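Local coordinates for protein interferon (Danio rerio, PDB 3PIV) that is a type I interferon of zebrafish, a secreted helical cytokine that probably binds a cell-surface receptor to trigger antiviral defence, at residues C4-R9 with L96-A101; T33-R38 with K145-R150; L65-E70 with D84-L89. All coordinates share one frame; numbering follows the deposited sequence.

Interaction 1. Residues C4-R9 with L96-A101; sequences CEWLGR and LKECVA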
loop_
_atom_site.group_PDB
_atom_site.type_symbol
_atom_site.label_atom_id
_atom_site.label_comp_id
_atom_site.label_asym_id
_atom_site.label_seq_id
_atom_site.Cartn_x
_atom_site.Cartn_y
_atom_site.Cartn_z
ATOM N N CYS A 4 -18.806 -7.245 2.683
ATOM C CA CYS A 4 -17.561 -7.942 2.370
ATOM C C CYS A 4 -16.953 -8.590 3.608
ATOM O O CYS A 4 -16.409 -7.912 4.475
ATOM C CB CYS A 4 -16.545 -6.984 1.732
ATOM S SG CYS A 4 -14.964 -7.762 1.239
ATOM N N GLU A 5 -17.037 -9.913 3.674
ATOM C CA GLU A 5 -16.498 -10.669 4.794
ATOM C C GLU A 5 -15.017 -10.388 5.040
ATOM O O GLU A 5 -14.562 -10.383 6.183
ATOM C CB GLU A 5 -16.708 -12.168 4.556
ATOM C CG GLU A 5 -15.617 -13.063 5.155
ATOM C CD GLU A 5 -15.640 -13.099 6.681
ATOM O OE1 GLU A 5 -16.749 -13.122 7.261
ATOM O OE2 GLU A 5 -14.550 -13.112 7.299
ATOM N N TRP A 6 -14.264 -10.149 3.968
ATOM C CA TRP A 6 -12.807 -10.128 4.072
ATOM C C TRP A 6 -12.229 -8.881 4.741
ATOM O O TRP A 6 -11.011 -8.778 4.925
ATOM C CB TRP A 6 -12.176 -10.384 2.709
ATOM C CG TRP A 6 -12.618 -11.701 2.135
ATOM C CD1 TRP A 6 -13.404 -11.902 1.029
ATOM C CD2 TRP A 6 -12.323 -13.005 2.658
ATOM N NE1 TRP A 6 -13.600 -13.250 0.827
ATOM C CE2 TRP A 6 -12.949 -13.946 1.814
ATOM C CE3 TRP A 6 -11.585 -13.466 3.755
ATOM C CZ2 TRP A 6 -12.854 -15.320 2.031
ATOM C CZ3 TRP A 6 -11.490 -14.827 3.965
ATOM C CH2 TRP A 6 -12.122 -15.740 3.110
ATOM N N LEU A 7 -13.108 -7.953 5.117
ATOM C CA LEU A 7 -12.724 -6.800 5.927
ATOM C C LEU A 7 -12.591 -7.181 7.398
ATOM O O LEU A 7 -12.285 -6.340 8.248
ATOM C CB LEU A 7 -13.757 -5.684 5.800
ATOM C CG LEU A 7 -13.885 -5.009 4.439
ATOM C CD1 LEU A 7 -15.160 -4.188 4.395
ATOM C CD2 LEU A 7 -12.651 -4.149 4.143
ATOM N N GLY A 8 -12.831 -8.449 7.704
ATOM C CA GLY A 8 -12.771 -8.905 9.076
ATOM C C GLY A 8 -11.355 -9.223 9.498
ATOM O O GLY A 8 -10.580 -9.795 8.733
ATOM N N ARG A 9 -11.017 -8.844 10.726
ATOM C CA ARG A 9 -9.696 -9.121 11.269
ATOM C C ARG A 9 -8.589 -8.418 10.477
ATOM O O ARG A 9 -7.433 -8.843 10.497
ATOM C CB ARG A 9 -9.456 -10.631 11.328
ATOM C CG ARG A 9 -10.260 -11.333 12.428
ATOM C CD ARG A 9 -10.163 -12.867 12.347
ATOM N NE ARG A 9 -8.818 -13.379 12.620
ATOM C CZ ARG A 9 -8.056 -14.005 11.726
ATOM N NH1 ARG A 9 -8.507 -14.203 10.493
ATOM N NH2 ARG A 9 -6.845 -14.437 12.067
ATOM N N LEU A 96 -10.137 -9.767 -0.912
ATOM C CA LEU A 96 -10.962 -8.591 -1.195
ATOM C C LEU A 96 -11.429 -8.515 -2.643
ATOM O O LEU A 96 -12.524 -8.018 -2.923
ATOM C CB LEU A 96 -10.217 -7.298 -0.824
ATOM C CG LEU A 96 -10.065 -7.088 0.686
ATOM C CD1 LEU A 96 -9.096 -5.970 1.005
ATOM C CD2 LEU A 96 -11.430 -6.817 1.309
ATOM N N LYS A 97 -10.599 -9.000 -3.565
ATOM C CA LYS A 97 -10.971 -9.015 -4.976
ATOM C C LYS A 97 -12.253 -9.822 -5.172
ATOM O O LYS A 97 -13.025 -9.582 -6.094
ATOM C CB LYS A 97 -9.850 -9.613 -5.832
ATOM C CG LYS A 97 -8.691 -8.669 -6.109
ATOM C CD LYS A 97 -7.545 -9.416 -6.785
ATOM C CE LYS A 97 -6.630 -8.493 -7.576
ATOM N NZ LYS A 97 -5.700 -7.847 -6.665
ATOM N N GLU A 98 -12.473 -10.791 -4.301
ATOM C CA GLU A 98 -13.703 -11.559 -4.374
ATOM C C GLU A 98 -14.923 -10.633 -4.200
ATOM O O GLU A 98 -15.860 -10.681 -4.994
ATOM C CB GLU A 98 -13.686 -12.699 -3.354
ATOM C CG GLU A 98 -14.941 -13.545 -3.335
ATOM C CD GLU A 98 -14.920 -14.587 -2.230
ATOM O OE1 GLU A 98 -14.210 -15.608 -2.391
ATOM O OE2 GLU A 98 -15.605 -14.380 -1.199
ATOM N N CYS A 99 -14.899 -9.768 -3.190
ATOM C CA CYS A 99 -16.003 -8.837 -3.000
ATOM C C CYS A 99 -16.123 -7.881 -4.165
ATOM O O CYS A 99 -17.223 -7.578 -4.603
ATOM C CB CYS A 99 -15.848 -8.045 -1.704
ATOM S SG CYS A 99 -15.464 -9.049 -0.266
ATOM N N VAL A 100 -14.993 -7.390 -4.660
ATOM C CA VAL A 100 -14.999 -6.392 -5.725
ATOM C C VAL A 100 -15.658 -6.921 -7.004
ATOM O O VAL A 100 -16.354 -6.186 -7.717
ATOM C CB VAL A 100 -13.567 -5.881 -6.029
ATOM C CG1 VAL A 100 -13.570 -4.955 -7.238
ATOM C CG2 VAL A 100 -12.992 -5.179 -4.811
ATOM N N ALA A 101 -15.435 -8.200 -7.283
ATOM C CA ALA A 101 -16.089 -8.877 -8.399
ATOM C C ALA A 101 -17.626 -8.735 -8.350
ATOM O O ALA A 101 -18.290 -8.753 -9.385
ATOM C CB ALA A 101 -15.672 -10.355 -8.434
#
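Cys4, just before a short 3-10 turn over 5-7, and Trp6 within it come closest to Cys99 and Leu96 of a helix, with the CA atoms of Cys4 and Cys99 5.7 Å apart. A disulfide joins the two cysteines, its SG atoms 2.0 Å apart and its C-S-S-C torsion 72°. Cys4 SG stands anti to its backbone N (chi1 -178°), which directs it across to the helix. Cys99 SG then lies at the edge of the Trp6 indole, 3.7 Å from CD1, a sulfur-aromatic contact near the ring plane. Further along that edge Trp6 NE1 donates a nearly straight hydrogen bond to Glu98 OE2 (3.1 Å, 167°). The acceptor lies close to the indole plane, whereas the N-H meets the carboxylate from above its own plane. The same oxygen forms a salt bridge with Arg102, so two donors hold it. Leu96 CD2 touches Cys4 SG at 3.7 Å and Trp6 CB at 3.9 Å, and Leu7 CD2 reaches it at 4.1 Å. As in type I interferons such as interferon-alpha, the disulfide ties the chain just ahead of helix 10-23 to the C-terminal part of helix 79-101, where Leu96 also packs on Val52 and Val56 of helix 48-66.

Interaction 2. Residues T33-R38 with K145-R150; sequences TPFPSR and KSHLQR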
loop_
_atom_site.group_PDB
_atom_site.type_symbol
_atom_site.label_atom_id
_atom_site.label_comp_id
_atom_site.label_asym_id
_atom_site.label_seq_id
_atom_site.Cartn_x
_atom_site.Cartn_y
_atom_site.Cartn_z
ATOM N N THR A 33 8.633 12.663 1.932
ATOM C CA THR A 33 8.099 12.386 0.603
ATOM C C THR A 33 6.581 12.586 0.601
ATOM O O THR A 33 5.912 12.318 1.599
ATOM C CB THR A 33 8.436 10.937 0.187
ATOM O OG1 THR A 33 9.859 10.763 0.166
ATOM C CG2 THR A 33 7.847 10.592 -1.184
ATOM N N PRO A 34 6.038 13.062 -0.524
ATOM C CA PRO A 34 4.599 13.293 -0.694
ATOM C C PRO A 34 3.747 12.060 -0.382
ATOM O O PRO A 34 4.156 10.925 -0.643
ATOM C CB PRO A 34 4.482 13.646 -2.177
ATOM C CG PRO A 34 5.813 14.246 -2.515
ATOM C CD PRO A 34 6.812 13.495 -1.701
ATOM N N PHE A 35 2.563 12.305 0.163
ATOM C CA PHE A 35 1.646 11.259 0.589
ATOM C C PHE A 35 0.228 11.769 0.356
ATOM O O PHE A 35 -0.090 12.900 0.731
ATOM C CB PHE A 35 1.851 10.941 2.083
ATOM C CG PHE A 35 0.862 9.945 2.619
ATOM C CD1 PHE A 35 1.018 8.590 2.364
ATOM C CD2 PHE A 35 -0.249 10.362 3.320
ATOM C CE1 PHE A 35 0.104 7.676 2.816
ATOM C CE2 PHE A 35 -1.173 9.439 3.777
ATOM C CZ PHE A 35 -0.990 8.098 3.527
ATOM N N PRO A 36 -0.641 10.947 -0.257
ATOM C CA PRO A 36 -1.954 11.502 -0.605
ATOM C C PRO A 36 -2.980 11.497 0.544
ATOM O O PRO A 36 -4.027 10.883 0.415
ATOM C CB PRO A 36 -2.420 10.588 -1.748
ATOM C CG PRO A 36 -1.802 9.236 -1.406
ATOM C CD PRO A 36 -0.507 9.533 -0.654
ATOM N N SER A 37 -2.702 12.216 1.624
ATOM C CA SER A 37 -3.636 12.318 2.754
ATOM C C SER A 37 -4.989 12.904 2.343
ATOM O O SER A 37 -6.032 12.523 2.854
ATOM C CB SER A 37 -3.019 13.167 3.865
ATOM O OG SER A 37 -2.227 14.196 3.296
ATOM N N ARG A 38 -4.949 13.852 1.424
ATOM C CA ARG A 38 -6.132 14.366 0.760
ATOM C C ARG A 38 -7.031 13.211 0.299
ATOM O O ARG A 38 -8.219 13.140 0.625
ATOM C CB ARG A 38 -5.631 15.142 -0.452
ATOM C CG ARG A 38 -4.091 15.288 -0.406
ATOM C CD ARG A 38 -3.388 14.846 -1.692
ATOM N NE ARG A 38 -4.093 13.803 -2.428
ATOM C CZ ARG A 38 -3.757 13.442 -3.669
ATOM N NH1 ARG A 38 -2.727 14.040 -4.260
ATOM N NH2 ARG A 38 -4.431 12.492 -4.330
ATOM N N LYS A 145 4.590 2.705 5.112
ATOM C CA LYS A 145 4.131 2.686 6.503
ATOM C C LYS A 145 2.903 3.573 6.661
ATOM O O LYS A 145 1.910 3.167 7.250
ATOM C CB LYS A 145 5.227 3.146 7.463
ATOM C CG LYS A 145 4.787 3.130 8.944
ATOM C CD LYS A 145 5.863 3.692 9.863
ATOM C CE LYS A 145 5.532 3.463 11.331
ATOM N NZ LYS A 145 6.651 3.906 12.207
ATOM N N SER A 146 2.966 4.785 6.117
ATOM C CA SER A 146 1.813 5.678 6.183
ATOM C C SER A 146 0.566 5.141 5.467
ATOM O O SER A 146 -0.545 5.340 5.934
ATOM C CB SER A 146 2.168 7.079 5.692
ATOM O OG SER A 146 2.780 7.811 6.743
ATOM N N HIS A 147 0.738 4.467 4.333
ATOM C CA HIS A 147 -0.416 3.886 3.649
ATOM C C HIS A 147 -1.035 2.827 4.548
ATOM O O HIS A 147 -2.256 2.745 4.694
ATOM C CB HIS A 147 -0.002 3.228 2.325
ATOM C CG HIS A 147 0.252 4.199 1.215
ATOM N ND1 HIS A 147 -0.760 4.761 0.471
ATOM C CD2 HIS A 147 1.410 4.703 0.722
ATOM C CE1 HIS A 147 -0.241 5.581 -0.426
ATOM N NE2 HIS A 147 1.074 5.553 -0.301
ATOM N N LEU A 148 -0.188 1.991 5.136
ATOM C CA LEU A 148 -0.697 0.877 5.921
ATOM C C LEU A 148 -1.499 1.407 7.124
ATOM O O LEU A 148 -2.522 0.829 7.491
ATOM C CB LEU A 148 0.439 -0.043 6.388
ATOM C CG LEU A 148 1.181 -0.848 5.300
ATOM C CD1 LEU A 148 2.369 -1.579 5.888
ATOM C CD2 LEU A 148 0.232 -1.826 4.611
ATOM N N GLN A 149 -1.035 2.506 7.717
ATOM C CA GLN A 149 -1.707 3.089 8.888
ATOM C C GLN A 149 -3.067 3.630 8.506
ATOM O O GLN A 149 -4.044 3.336 9.158
ATOM C CB GLN A 149 -0.844 4.178 9.547
ATOM C CG GLN A 149 0.271 3.603 10.389
ATOM C CD GLN A 149 1.386 4.578 10.683
ATOM O OE1 GLN A 149 1.571 5.579 9.978
ATOM N NE2 GLN A 149 2.164 4.276 11.721
ATOM N N ARG A 150 -3.139 4.368 7.406
ATOM C CA ARG A 150 -4.414 4.905 6.951
ATOM C C ARG A 150 -5.369 3.835 6.376
ATOM O O ARG A 150 -6.583 3.913 6.581
ATOM C CB ARG A 150 -4.185 6.029 5.945
ATOM C CG ARG A 150 -3.414 7.243 6.501
ATOM C CD ARG A 150 -4.201 8.043 7.546
ATOM N NE ARG A 150 -5.483 8.560 7.059
ATOM C CZ ARG A 150 -5.672 9.775 6.537
ATOM N NH1 ARG A 150 -4.653 10.603 6.401
ATOM N NH2 ARG A 150 -6.876 10.150 6.124
#
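Phe35 and His147 form an edge-to-face aromatic pair where the loop entering helix 37-44 lies against helix 134-158. The ring centroids are 4.9 Å apart and the planes meet at 63°. Phe35 supplies the edge: with CG anti to the backbone N (chi1 175°), its ring reaches the helix and CE1 sits over the centre of the imidazole, 3.8 Å from His147 CG. The Phe35 ring is itself held between two aliphatic groups. Ser146 CB covers one face in a CH-pi contact, 4.0 Å from the ring centroid, and CD of the adjoining Pro36 lies over the opposite face toward the rim. At the ring edge, Phe35 CZ meets Arg150 CG at 3.9 Å. The arginine chain bends at chi2 and chi3, bringing NH1 to 4.0 Å from Ser37 CB, while NH2 forms a salt bridge with Asp44. Pro36 centres an inverse gamma turn, in which Ser37 N bonds to Phe35 O (2.8 Å), and takes the N-cap position of helix 37-44; its CD also approaches His147 CE1 at 4.0 Å. Both imidazole nitrogens of the buried His147 are hydrogen-bonded, ND1 with Tyr40 OH and NE2 with His119 NE2, which fixes the rotation of the ring that receives Phe35. Here a connecting segment is seated on the helical bundle by aromatic and aliphatic packing, and it belongs to the long connection after the first helix that is a feature of the type I interferon form of the four-helix cytokine fold.

Interaction 3. Residues L65-E70 with D84-L89; sequences LMDARE and DFLNIL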
loop_
_atom_site.group_PDB
_atom_site.type_symbol
_atom_site.label_atom_id
_atom_site.label_comp_id
_atom_site.label_asym_id
_atom_site.label_seq_id
_atom_site.Cartn_x
_atom_site.Cartn_y
_atom_site.Cartn_z
ATOM N N LEU A 65 5.252 -2.015 -6.077
ATOM C CA LEU A 65 6.352 -1.104 -5.753
ATOM C C LEU A 65 7.488 -1.851 -5.069
ATOM O O LEU A 65 8.669 -1.608 -5.351
ATOM C CB LEU A 65 5.852 0.022 -4.836
ATOM C CG LEU A 65 6.840 1.116 -4.423
ATOM C CD1 LEU A 65 7.459 1.780 -5.639
ATOM C CD2 LEU A 65 6.167 2.148 -3.534
ATOM N N MET A 66 7.126 -2.766 -4.172
ATOM C CA MET A 66 8.097 -3.389 -3.263
ATOM C C MET A 66 8.743 -4.625 -3.874
ATOM O O MET A 66 9.771 -5.089 -3.400
ATOM C CB MET A 66 7.431 -3.750 -1.928
ATOM C CG MET A 66 7.015 -2.523 -1.093
ATOM S SD MET A 66 8.414 -1.561 -0.510
ATOM C CE MET A 66 9.024 -2.551 0.850
ATOM N N ASP A 67 8.117 -5.150 -4.924
ATOM C CA ASP A 67 8.578 -6.348 -5.621
ATOM C C ASP A 67 9.703 -5.942 -6.559
ATOM O O ASP A 67 9.545 -5.990 -7.775
ATOM C CB ASP A 67 7.402 -6.950 -6.415
ATOM C CG ASP A 67 7.730 -8.313 -7.058
ATOM O OD1 ASP A 67 8.724 -8.958 -6.660
ATOM O OD2 ASP A 67 6.976 -8.746 -7.964
ATOM N N ALA A 68 10.832 -5.528 -5.991
ATOM C CA ALA A 68 11.895 -4.900 -6.775
ATOM C C ALA A 68 13.295 -5.297 -6.305
ATOM O O ALA A 68 14.202 -4.476 -6.265
ATOM C CB ALA A 68 11.739 -3.366 -6.754
ATOM N N ARG A 69 13.454 -6.562 -5.941
ATOM C CA ARG A 69 14.734 -7.082 -5.493
ATOM C C ARG A 69 15.878 -6.675 -6.428
ATOM O O ARG A 69 16.957 -6.322 -5.978
ATOM C CB ARG A 69 14.644 -8.596 -5.359
ATOM C CG ARG A 69 13.449 -9.201 -6.125
ATOM C CD ARG A 69 12.015 -8.888 -5.552
ATOM N NE ARG A 69 11.322 -10.149 -5.296
ATOM C CZ ARG A 69 11.372 -10.814 -4.138
ATOM N NH1 ARG A 69 12.073 -10.329 -3.096
ATOM N NH2 ARG A 69 10.723 -11.968 -4.023
ATOM N N GLU A 70 15.609 -6.697 -7.727
ATOM C CA GLU A 70 16.586 -6.319 -8.736
ATOM C C GLU A 70 17.083 -4.874 -8.603
ATOM O O GLU A 70 18.102 -4.521 -9.201
ATOM C CB GLU A 70 16.026 -6.573 -10.141
ATOM C CG GLU A 70 15.039 -5.526 -10.670
ATOM C CD GLU A 70 13.579 -5.807 -10.300
ATOM O OE1 GLU A 70 13.298 -6.246 -9.162
ATOM O OE2 GLU A 70 12.698 -5.578 -11.161
ATOM N N ASP A 84 7.904 -12.012 2.311
ATOM C CA ASP A 84 6.791 -12.232 3.230
ATOM C C ASP A 84 5.812 -11.059 3.202
ATOM O O ASP A 84 4.587 -11.252 3.228
ATOM C CB ASP A 84 7.294 -12.501 4.648
ATOM C CG ASP A 84 7.987 -13.853 4.768
ATOM O OD1 ASP A 84 7.597 -14.781 4.030
ATOM O OD2 ASP A 84 8.913 -13.985 5.593
ATOM N N PHE A 85 6.364 -9.851 3.125
ATOM C CA PHE A 85 5.569 -8.633 3.107
ATOM C C PHE A 85 4.653 -8.649 1.898
ATOM O O PHE A 85 3.452 -8.368 2.003
ATOM C CB PHE A 85 6.493 -7.420 3.059
ATOM C CG PHE A 85 5.777 -6.106 3.074
ATOM C CD1 PHE A 85 5.630 -5.372 1.916
ATOM C CD2 PHE A 85 5.271 -5.591 4.263
ATOM C CE1 PHE A 85 4.965 -4.142 1.929
ATOM C CE2 PHE A 85 4.615 -4.371 4.289
ATOM C CZ PHE A 85 4.461 -3.644 3.119
ATOM N N LEU A 86 5.234 -8.983 0.746
ATOM C CA LEU A 86 4.493 -9.076 -0.500
ATOM C C LEU A 86 3.354 -10.071 -0.374
ATOM O O LEU A 86 2.245 -9.831 -0.849
ATOM C CB LEU A 86 5.410 -9.554 -1.630
ATOM C CG LEU A 86 6.589 -8.678 -2.022
ATOM C CD1 LEU A 86 7.317 -9.296 -3.248
ATOM C CD2 LEU A 86 6.087 -7.279 -2.326
ATOM N N ASN A 87 3.658 -11.200 0.252
ATOM C CA ASN A 87 2.726 -12.316 0.344
ATOM C C ASN A 87 1.564 -12.026 1.276
ATOM O O ASN A 87 0.420 -12.319 0.965
ATOM C CB ASN A 87 3.471 -13.570 0.801
ATOM C CG ASN A 87 4.202 -14.245 -0.338
ATOM O OD1 ASN A 87 3.812 -14.113 -1.504
ATOM N ND2 ASN A 87 5.261 -14.982 -0.014
ATOM N N ILE A 88 1.861 -11.446 2.426
ATOM C CA ILE A 88 0.802 -11.117 3.362
ATOM C C ILE A 88 -0.202 -10.188 2.668
ATOM O O ILE A 88 -1.413 -10.410 2.693
ATOM C CB ILE A 88 1.379 -10.534 4.679
ATOM C CG1 ILE A 88 0.527 -10.947 5.875
ATOM C CG2 ILE A 88 1.506 -9.025 4.624
ATOM C CD1 ILE A 88 -0.678 -10.067 6.093
ATOM N N LEU A 89 0.301 -9.167 1.996
ATOM C CA LEU A 89 -0.594 -8.228 1.335
ATOM C C LEU A 89 -1.299 -8.848 0.118
ATOM O O LEU A 89 -2.415 -8.458 -0.220
ATOM C CB LEU A 89 0.149 -6.943 0.942
ATOM C CG LEU A 89 0.822 -6.134 2.069
ATOM C CD1 LEU A 89 1.461 -4.884 1.481
ATOM C CD2 LEU A 89 -0.168 -5.733 3.131
#
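Leu86 turns its CG anti to the carbonyl carbon (chi1 -63°), which carries its two methyls to Met66 CB and Asp67 where helix 48-66 ends; a like torsion in Met66 (chi1 -68°) places its CG toward Phe85. The leucine fork divides its methyls between neighbouring residues. CD2 rests on Met66 CB at 3.8 Å, while CD1 touches Asp67, 3.7 Å from OD1 and 3.9 Å from CB. The Asp67 side chain lies roughly perpendicular to that of Leu86; the two CA atoms, 7.1 Å apart, are the nearest pair of the two backbones. Met66 CG approaches Phe85 CE1 at 4.0 Å from an oblique direction, and beyond it the chain bends at chi2 and chi3. Met66, Phe85 and Leu86 are all buried, so the inner part of this contact is hydrophobic.

Toward the exposed side the chemistry becomes polar. Asp67 is the first residue to depart from helical backbone angles and centres an inverse gamma turn, with a weak bond of 2.8 Å from Ala68 N to Met66 O. Its OD1 forms a salt bridge with Arg69 NE (3.2 Å). Leu86 CD1 lies over one face of that guanidinium, 4.4 Å from Arg69 NH2. The Arg69-Glu83 salt bridge, made by the same NH2, ties the chain just after helix 48-66 to helix 79-101, while Asp67 steadies Arg69 from within its own segment. The end of helix 48-66 and the chain leaving it thus pack on helix 79-101, two consecutive helices of the four-helix cytokine bundle. Phe85 continues inward to Val144 and Leu148 of helix 134-158 and to Leu21 of helix 10-23, while Leu65 faces Phe120, Leu123 and Leu127 of helix 111-129.

Interactions 1 and 3 both use helix 79-101, their centres about 21 Å apart: interaction 1 fastens the N-terminal segment near its C-terminal end, and interaction 3 packs its earlier turns against the end of helix 48-66. Interaction 3 is largely buried, whereas interactions 1 and 2 are partly buried. Their chemistry differs accordingly: a covalent bond with a Trp-Glu hydrogen bond in the first, aromatic packing on a buried histidine in the second, apolar contacts bordered by ion pairs in the third. Interactions 2 and 3 lie on opposite sides of the chain's centre yet touch, Leu148 CD1 meeting Phe85 CE2 at 3.9 Å.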